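Periplasmic Ferric iron-binding Protein HitA (Pseudomonas aeruginosa PAO1, PDB 6IVY) probably binds ferric iron in the periplasm and hands it to an ABC transporter for uptake into the cell. Local coordinates at residues G140-Q145 with D160-L165; Y195-L200 with N208-Y213. All coordinates share one frame; numbering follows the deposited sequence.

In the fold
Interactions 1 and 2 both lie beside the iron site, their centres 20 Å apart and with no direct touch. The first, 140-145 with 160-165, is a buried meeting of two helices: its cross-contacts are apolar, and the polar ends of Gln145 and Trp161 bond to backbone elsewhere. The second, 195-200 with 208-213, lies nearer the surface and pairs a helix with an edge of the sheet through a CH-pi contact on an indole face, a hydrogen bond and a bridging water. No helix or strand is common to both. Each has a link to the bound ligands: helix 140-153 meets the phosphate with its first turn, and segment 195-200 supplies two tyrosines to the iron.

Interaction 1. Residues G140-Q145 with D160-L165; sequences GAFLEQ and DWLTGL. With PO4 (phosphate ion), chain C.
Phe142 reaches from helix 140-153 to helix 155-168, consecutive helices of the two-lobed periplasmic binding protein fold, and its far ring end meets Leu162, Leu165 and Trp161. The short axes stay 13.3 Å apart at an angle of 141°, a separation too wide for backbones to approach, so long side chains make the join.

The apolar contacts centre on one ring atom. Phe142 CZ lies 3.7 Å from Leu162 CD1 and 3.8 Å from Leu165 CD1, both methyls arriving at the ring edge near its plane. Phe142 owes this reach to a first torsion of -177°, which sets CG anti to the backbone N and sends the ring outward. Trp161 closes the group obliquely, its CH2 being 4.2 Å from Phe142 CE1 and 4.3 Å from Gln145 CG. Within its own helix Leu165 lays CG over one face of the indole, toward its rim. All five residues are buried, and Phe135 and helix 295-304 add further cover to the phenyl ring.

Polar ends turn to partners beyond the pair: Trp161 NE1 bonds to Leu121 O and Gln145 NE2 to Pro219 O, so the buried nitrogens link the helices to Leu121 and Pro219 of the same chain while their carbon parts pack together.

At its start, the first helix meets an anion. Ser139 OG and Asn193 ND2 hydrogen-bond to this phosphate, and the helix dipole would probably favour its negative charge. Phosphate O2 coordinates the iron, consistent with the synergistic anion of ferric-binding proteins. From the first turn, Ala141 N adds a further bond, to phosphate O4, at 3.0 Å and with an N-H...O angle of 157°.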
loop_
_atom_site.group_PDB
_atom_site.type_symbol
_atom_site.label_atom_id
_atom_site.label_comp_id
_atom_site.label_asym_id
_atom_site.label_seq_id
_atom_site.Cartn_x
_atom_site.Cartn_y
_atom_site.Cartn_z
ATOM N N GLY A 140 5.515 4.194 -2.037
ATOM C CA GLY A 140 5.045 3.199 -2.976
ATOM C C GLY A 140 3.628 3.465 -3.444
ATOM O O GLY A 140 3.305 3.247 -4.613
ATOM N N ALA A 141 2.757 3.938 -2.540
ATOM C CA ALA A 141 1.396 4.231 -2.984
ATOM C C ALA A 141 1.336 5.535 -3.769
ATOM O O ALA A 141 0.462 5.696 -4.635
ATOM C CB ALA A 141 0.424 4.274 -1.802
ATOM N N PHE A 142 2.255 6.472 -3.502
ATOM C CA PHE A 142 2.319 7.664 -4.345
ATOM C C PHE A 142 2.679 7.304 -5.781
ATOM O O PHE A 142 2.131 7.878 -6.736
ATOM C CB PHE A 142 3.329 8.677 -3.810
ATOM C CG PHE A 142 3.350 9.960 -4.624
ATOM C CD1 PHE A 142 2.324 10.885 -4.494
ATOM C CD2 PHE A 142 4.352 10.198 -5.556
ATOM C CE1 PHE A 142 2.305 12.057 -5.263
ATOM C CE2 PHE A 142 4.354 11.365 -6.321
ATOM C CZ PHE A 142 3.316 12.296 -6.177
ATOM N N LEU A 143 3.622 6.373 -5.951
ATOM C CA LEU A 143 3.982 5.903 -7.285
ATOM C C LEU A 143 2.787 5.281 -7.999
ATOM O O LEU A 143 2.605 5.485 -9.207
ATOM C CB LEU A 143 5.130 4.901 -7.188
ATOM C CG LEU A 143 5.489 4.197 -8.505
ATOM C CD1 LEU A 143 6.152 5.172 -9.485
ATOM C CD2 LEU A 143 6.365 2.954 -8.267
ATOM N N GLU A 144 1.991 4.476 -7.281
ATOM C CA GLU A 144 0.751 3.953 -7.843
ATOM C C GLU A 144 -0.219 5.083 -8.167
ATOM O O GLU A 144 -0.965 5.008 -9.143
ATOM C CB GLU A 144 0.094 2.966 -6.869
ATOM C CG GLU A 144 0.817 1.621 -6.762
ATOM C CD GLU A 144 0.396 0.834 -5.566
ATOM O OE1 GLU A 144 -0.140 -0.285 -5.733
ATOM O OE2 GLU A 144 0.602 1.334 -4.437
ATOM N N GLN A 145 -0.254 6.112 -7.322
ATOM C CA GLN A 145 -1.110 7.261 -7.588
ATOM C C GLN A 145 -0.732 7.938 -8.898
ATOM O O GLN A 145 -1.609 8.304 -9.687
ATOM C CB GLN A 145 -1.029 8.251 -6.429
ATOM C CG GLN A 145 -1.838 9.524 -6.662
ATOM C CD GLN A 145 -3.326 9.252 -6.689
ATOM O OE1 GLN A 145 -4.015 9.395 -5.675
ATOM N NE2 GLN A 145 -3.833 8.853 -7.848
ATOM N N ASP A 160 1.956 17.455 -16.462
ATOM C CA ASP A 160 1.582 18.780 -15.957
ATOM C C ASP A 160 1.217 18.717 -14.481
ATOM O O ASP A 160 1.606 19.589 -13.691
ATOM C CB ASP A 160 0.384 19.340 -16.732
ATOM C CG ASP A 160 0.696 19.664 -18.178
ATOM O OD1 ASP A 160 1.881 19.665 -18.579
ATOM O OD2 ASP A 160 -0.280 19.928 -18.909
ATOM N N TRP A 161 0.419 17.715 -14.106
ATOM C CA TRP A 161 0.007 17.579 -12.716
ATOM C C TRP A 161 1.218 17.445 -11.802
ATOM O O TRP A 161 1.327 18.146 -10.783
ATOM C CB TRP A 161 -0.929 16.381 -12.568
ATOM C CG TRP A 161 -1.331 16.090 -11.158
ATOM C CD1 TRP A 161 -2.219 16.793 -10.389
ATOM C CD2 TRP A 161 -0.861 15.007 -10.342
ATOM N NE1 TRP A 161 -2.319 16.214 -9.136
ATOM C CE2 TRP A 161 -1.501 15.117 -9.086
ATOM C CE3 TRP A 161 0.038 13.954 -10.551
ATOM C CZ2 TRP A 161 -1.276 14.205 -8.046
ATOM C CZ3 TRP A 161 0.263 13.059 -9.525
ATOM C CH2 TRP A 161 -0.389 13.191 -8.282
ATOM N N LEU A 162 2.146 16.548 -12.158
ATOM C CA LEU A 162 3.295 16.277 -11.303
ATOM C C LEU A 162 4.297 17.423 -11.332
ATOM O O LEU A 162 4.977 17.678 -10.329
ATOM C CB LEU A 162 3.963 14.963 -11.725
ATOM C CG LEU A 162 4.910 14.293 -10.718
ATOM C CD1 LEU A 162 4.206 13.947 -9.404
ATOM C CD2 LEU A 162 5.541 13.035 -11.320
ATOM N N THR A 163 4.413 18.114 -12.470
ATOM C CA THR A 163 5.162 19.368 -12.485
ATOM C C THR A 163 4.593 20.348 -11.455
ATOM O O THR A 163 5.347 20.981 -10.703
ATOM C CB THR A 163 5.151 19.968 -13.892
ATOM O OG1 THR A 163 5.851 19.098 -14.786
ATOM C CG2 THR A 163 5.825 21.352 -13.927
ATOM N N GLY A 164 3.260 20.448 -11.377
ATOM C CA GLY A 164 2.644 21.318 -10.387
ATOM C C GLY A 164 2.940 20.897 -8.960
ATOM O O GLY A 164 3.186 21.743 -8.095
ATOM N N LEU A 165 2.917 19.585 -8.692
ATOM C CA LEU A 165 3.259 19.101 -7.353
ATOM C C LEU A 165 4.695 19.459 -6.985
ATOM O O LEU A 165 4.967 19.870 -5.850
ATOM C CB LEU A 165 3.071 17.585 -7.254
ATOM C CG LEU A 165 1.668 16.978 -7.244
ATOM C CD1 LEU A 165 1.663 15.694 -6.424
ATOM C CD2 LEU A 165 0.601 17.945 -6.783
HETATM P P PO4 C . 3.535 3.466 1.197
HETATM O O1 PO4 C . 3.628 2.169 0.385
HETATM O O2 PO4 C . 2.789 3.232 2.475
HETATM O O3 PO4 C . 4.933 3.913 1.546
HETATM O O4 PO4 C . 2.806 4.532 0.395
#

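Interaction 2. Residues Y195-L200 with N208-Y213; sequences YYWYTL and NSRLHY. With FE (Fe (III) ion), chain D.
Trp197 lays one face of its indole against Leu211: the leucine CG sits 4.2 Å from the centroid of the five-membered ring, 28° off its normal, a CH-pi contact. The indole N-H is used as well: Trp197 NE1 donates to Ser209 O at 3.0 Å and 165°, with the oxygen in the ring plane but the donor well above the carbonyl plane. Arg210 NH1 reaches Ser209 O at 2.8 Å from the opposite face, so two donors grip this oxygen; the in-plane Trp197 bond, together with Leu211 over the face, limits rotation of the indole.

Beside it, Tyr198 turns a ring face to Trp197 CE3, while its hydroxyl, also bonded to Ala274 O, accepts from water 1 at 2.9 Å; the water lies next to Tyr213 OH as well.

The same segment carries Tyr195 and Tyr196, whose rings lead away from strand 210-212. Tyr195 OH binds the iron at 1.8 Å and Tyr196 OH at 1.9 Å, and Tyr195 CE1 lies over one face of the Tyr196 ring, offset toward its rim. With His11, Glu59, a phosphate oxygen and water 2 they complete a six-ligand iron site, as in ferric-binding proteins of the periplasmic binding protein fold.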
loop_
_atom_site.group_PDB
_atom_site.type_symbol
_atom_site.label_atom_id
_atom_site.label_comp_id
_atom_site.label_asym_id
_atom_site.label_seq_id
_atom_site.Cartn_x
_atom_site.Cartn_y
_atom_site.Cartn_z
ATOM N N TYR A 195 -4.541 4.532 6.632
ATOM C CA TYR A 195 -4.309 3.869 7.907
ATOM C C TYR A 195 -3.415 4.682 8.836
ATOM O O TYR A 195 -3.438 4.462 10.049
ATOM C CB TYR A 195 -3.719 2.471 7.677
ATOM C CG TYR A 195 -2.471 2.435 6.806
ATOM C CD1 TYR A 195 -1.200 2.578 7.373
ATOM C CD2 TYR A 195 -2.560 2.253 5.418
ATOM C CE1 TYR A 195 -0.053 2.548 6.589
ATOM C CE2 TYR A 195 -1.415 2.212 4.627
ATOM C CZ TYR A 195 -0.172 2.382 5.224
ATOM O OH TYR A 195 0.951 2.365 4.460
ATOM N N TYR A 196 -2.652 5.629 8.302
ATOM C CA TYR A 196 -1.692 6.355 9.124
ATOM C C TYR A 196 -2.385 7.205 10.181
ATOM O O TYR A 196 -1.870 7.369 11.291
ATOM C CB TYR A 196 -0.816 7.226 8.237
ATOM C CG TYR A 196 0.201 6.454 7.422
ATOM C CD1 TYR A 196 1.378 5.973 8.013
ATOM C CD2 TYR A 196 -0.008 6.213 6.068
ATOM C CE1 TYR A 196 2.320 5.272 7.262
ATOM C CE2 TYR A 196 0.908 5.509 5.315
ATOM C CZ TYR A 196 2.072 5.051 5.913
ATOM O OH TYR A 196 2.987 4.382 5.153
ATOM N N TRP A 197 -3.539 7.763 9.849
ATOM C CA TRP A 197 -4.314 8.518 10.823
ATOM C C TRP A 197 -4.706 7.642 12.011
ATOM O O TRP A 197 -4.601 8.064 13.170
ATOM C CB TRP A 197 -5.546 9.099 10.118
ATOM C CG TRP A 197 -6.390 10.017 10.917
ATOM C CD1 TRP A 197 -6.333 11.376 10.926
ATOM C CD2 TRP A 197 -7.467 9.652 11.789
ATOM N NE1 TRP A 197 -7.291 11.889 11.775
ATOM C CE2 TRP A 197 -8.002 10.849 12.315
ATOM C CE3 TRP A 197 -8.013 8.430 12.198
ATOM C CZ2 TRP A 197 -9.062 10.858 13.224
ATOM C CZ3 TRP A 197 -9.070 8.442 13.108
ATOM C CH2 TRP A 197 -9.584 9.646 13.602
ATOM N N TYR A 198 -5.131 6.403 11.743
ATOM C CA TYR A 198 -5.528 5.514 12.827
ATOM C C TYR A 198 -4.355 5.147 13.721
ATOM O O TYR A 198 -4.532 5.030 14.940
ATOM C CB TYR A 198 -6.195 4.268 12.256
ATOM C CG TYR A 198 -7.510 4.590 11.601
ATOM C CD1 TYR A 198 -8.693 4.605 12.340
ATOM C CD2 TYR A 198 -7.570 4.918 10.254
ATOM C CE1 TYR A 198 -9.908 4.919 11.739
ATOM C CE2 TYR A 198 -8.768 5.240 9.651
ATOM C CZ TYR A 198 -9.932 5.239 10.390
ATOM O OH TYR A 198 -11.117 5.548 9.756
ATOM N N THR A 199 -3.152 5.005 13.155
ATOM C CA THR A 199 -1.969 4.782 13.987
ATOM C C THR A 199 -1.691 5.982 14.887
ATOM O O THR A 199 -1.437 5.826 16.087
ATOM C CB THR A 199 -0.741 4.479 13.123
ATOM O OG1 THR A 199 -1.015 3.354 12.290
ATOM C CG2 THR A 199 0.473 4.153 14.005
ATOM N N LEU A 200 -1.710 7.193 14.324
ATOM C CA LEU A 200 -1.470 8.361 15.172
ATOM C C LEU A 200 -2.604 8.565 16.166
ATOM O O LEU A 200 -2.380 9.090 17.259
ATOM C CB LEU A 200 -1.261 9.621 14.319
ATOM C CG LEU A 200 -0.610 10.848 14.989
ATOM C CD1 LEU A 200 0.776 10.520 15.515
ATOM C CD2 LEU A 200 -0.546 12.061 14.037
ATOM N N ASN A 208 -6.370 16.367 16.160
ATOM C CA ASN A 208 -6.919 17.551 15.502
ATOM C C ASN A 208 -7.249 17.277 14.042
ATOM O O ASN A 208 -8.261 17.765 13.525
ATOM C CB ASN A 208 -5.924 18.719 15.568
ATOM C CG ASN A 208 -5.750 19.266 16.975
ATOM O OD1 ASN A 208 -6.705 19.327 17.755
ATOM N ND2 ASN A 208 -4.525 19.658 17.309
ATOM N N SER A 209 -6.395 16.525 13.360
ATOM C CA SER A 209 -6.567 16.328 11.931
ATOM C C SER A 209 -7.740 15.401 11.643
ATOM O O SER A 209 -8.196 14.640 12.501
ATOM C CB SER A 209 -5.285 15.767 11.318
ATOM O OG SER A 209 -4.658 14.880 12.221
ATOM N N ARG A 210 -8.218 15.471 10.405
ATOM C CA ARG A 210 -9.317 14.661 9.900
ATOM C C ARG A 210 -8.931 14.147 8.520
ATOM O O ARG A 210 -8.018 14.672 7.887
ATOM C CB ARG A 210 -10.613 15.477 9.820
ATOM C CG ARG A 210 -11.130 15.938 11.172
ATOM C CD ARG A 210 -11.656 14.746 11.998
ATOM N NE ARG A 210 -12.178 15.185 13.295
ATOM C CZ ARG A 210 -11.476 15.206 14.425
ATOM N NH1 ARG A 210 -10.212 14.786 14.445
ATOM N NH2 ARG A 210 -12.048 15.638 15.545
ATOM N N LEU A 211 -9.627 13.114 8.050
ATOM C CA LEU A 211 -9.356 12.557 6.729
ATOM C C LEU A 211 -10.444 12.965 5.750
ATOM O O LEU A 211 -11.633 12.923 6.071
ATOM C CB LEU A 211 -9.252 11.030 6.766
ATOM C CG LEU A 211 -8.000 10.500 7.482
ATOM C CD1 LEU A 211 -7.926 9.001 7.334
ATOM C CD2 LEU A 211 -6.726 11.147 6.926
ATOM N N HIS A 212 -10.024 13.359 4.552
ATOM C CA HIS A 212 -10.932 13.646 3.457
ATOM C C HIS A 212 -10.724 12.615 2.357
ATOM O O HIS A 212 -9.582 12.329 1.978
ATOM C CB HIS A 212 -10.709 15.047 2.890
ATOM C CG HIS A 212 -11.551 15.336 1.688
ATOM N ND1 HIS A 212 -12.910 15.563 1.774
ATOM C CD2 HIS A 212 -11.239 15.398 0.371
ATOM C CE1 HIS A 212 -13.394 15.774 0.563
ATOM N NE2 HIS A 212 -12.401 15.683 -0.304
ATOM N N TYR A 213 -11.832 12.077 1.851
ATOM C CA TYR A 213 -11.856 11.087 0.782
ATOM C C TYR A 213 -12.397 11.758 -0.467
ATOM O O TYR A 213 -13.467 12.373 -0.424
ATOM C CB TYR A 213 -12.735 9.890 1.167
ATOM C CG TYR A 213 -12.190 9.103 2.335
ATOM C CD1 TYR A 213 -12.391 9.534 3.647
ATOM C CD2 TYR A 213 -11.461 7.935 2.133
ATOM C CE1 TYR A 213 -11.874 8.823 4.718
ATOM C CE2 TYR A 213 -10.949 7.209 3.199
ATOM C CZ TYR A 213 -11.159 7.668 4.490
ATOM O OH TYR A 213 -10.655 6.968 5.551
HETATM FE FE FE D . 2.742 2.650 4.319
HETATM O O HOH W 1 -11.713 7.543 7.778
HETATM O O HOH W 2 4.926 2.847 4.009
#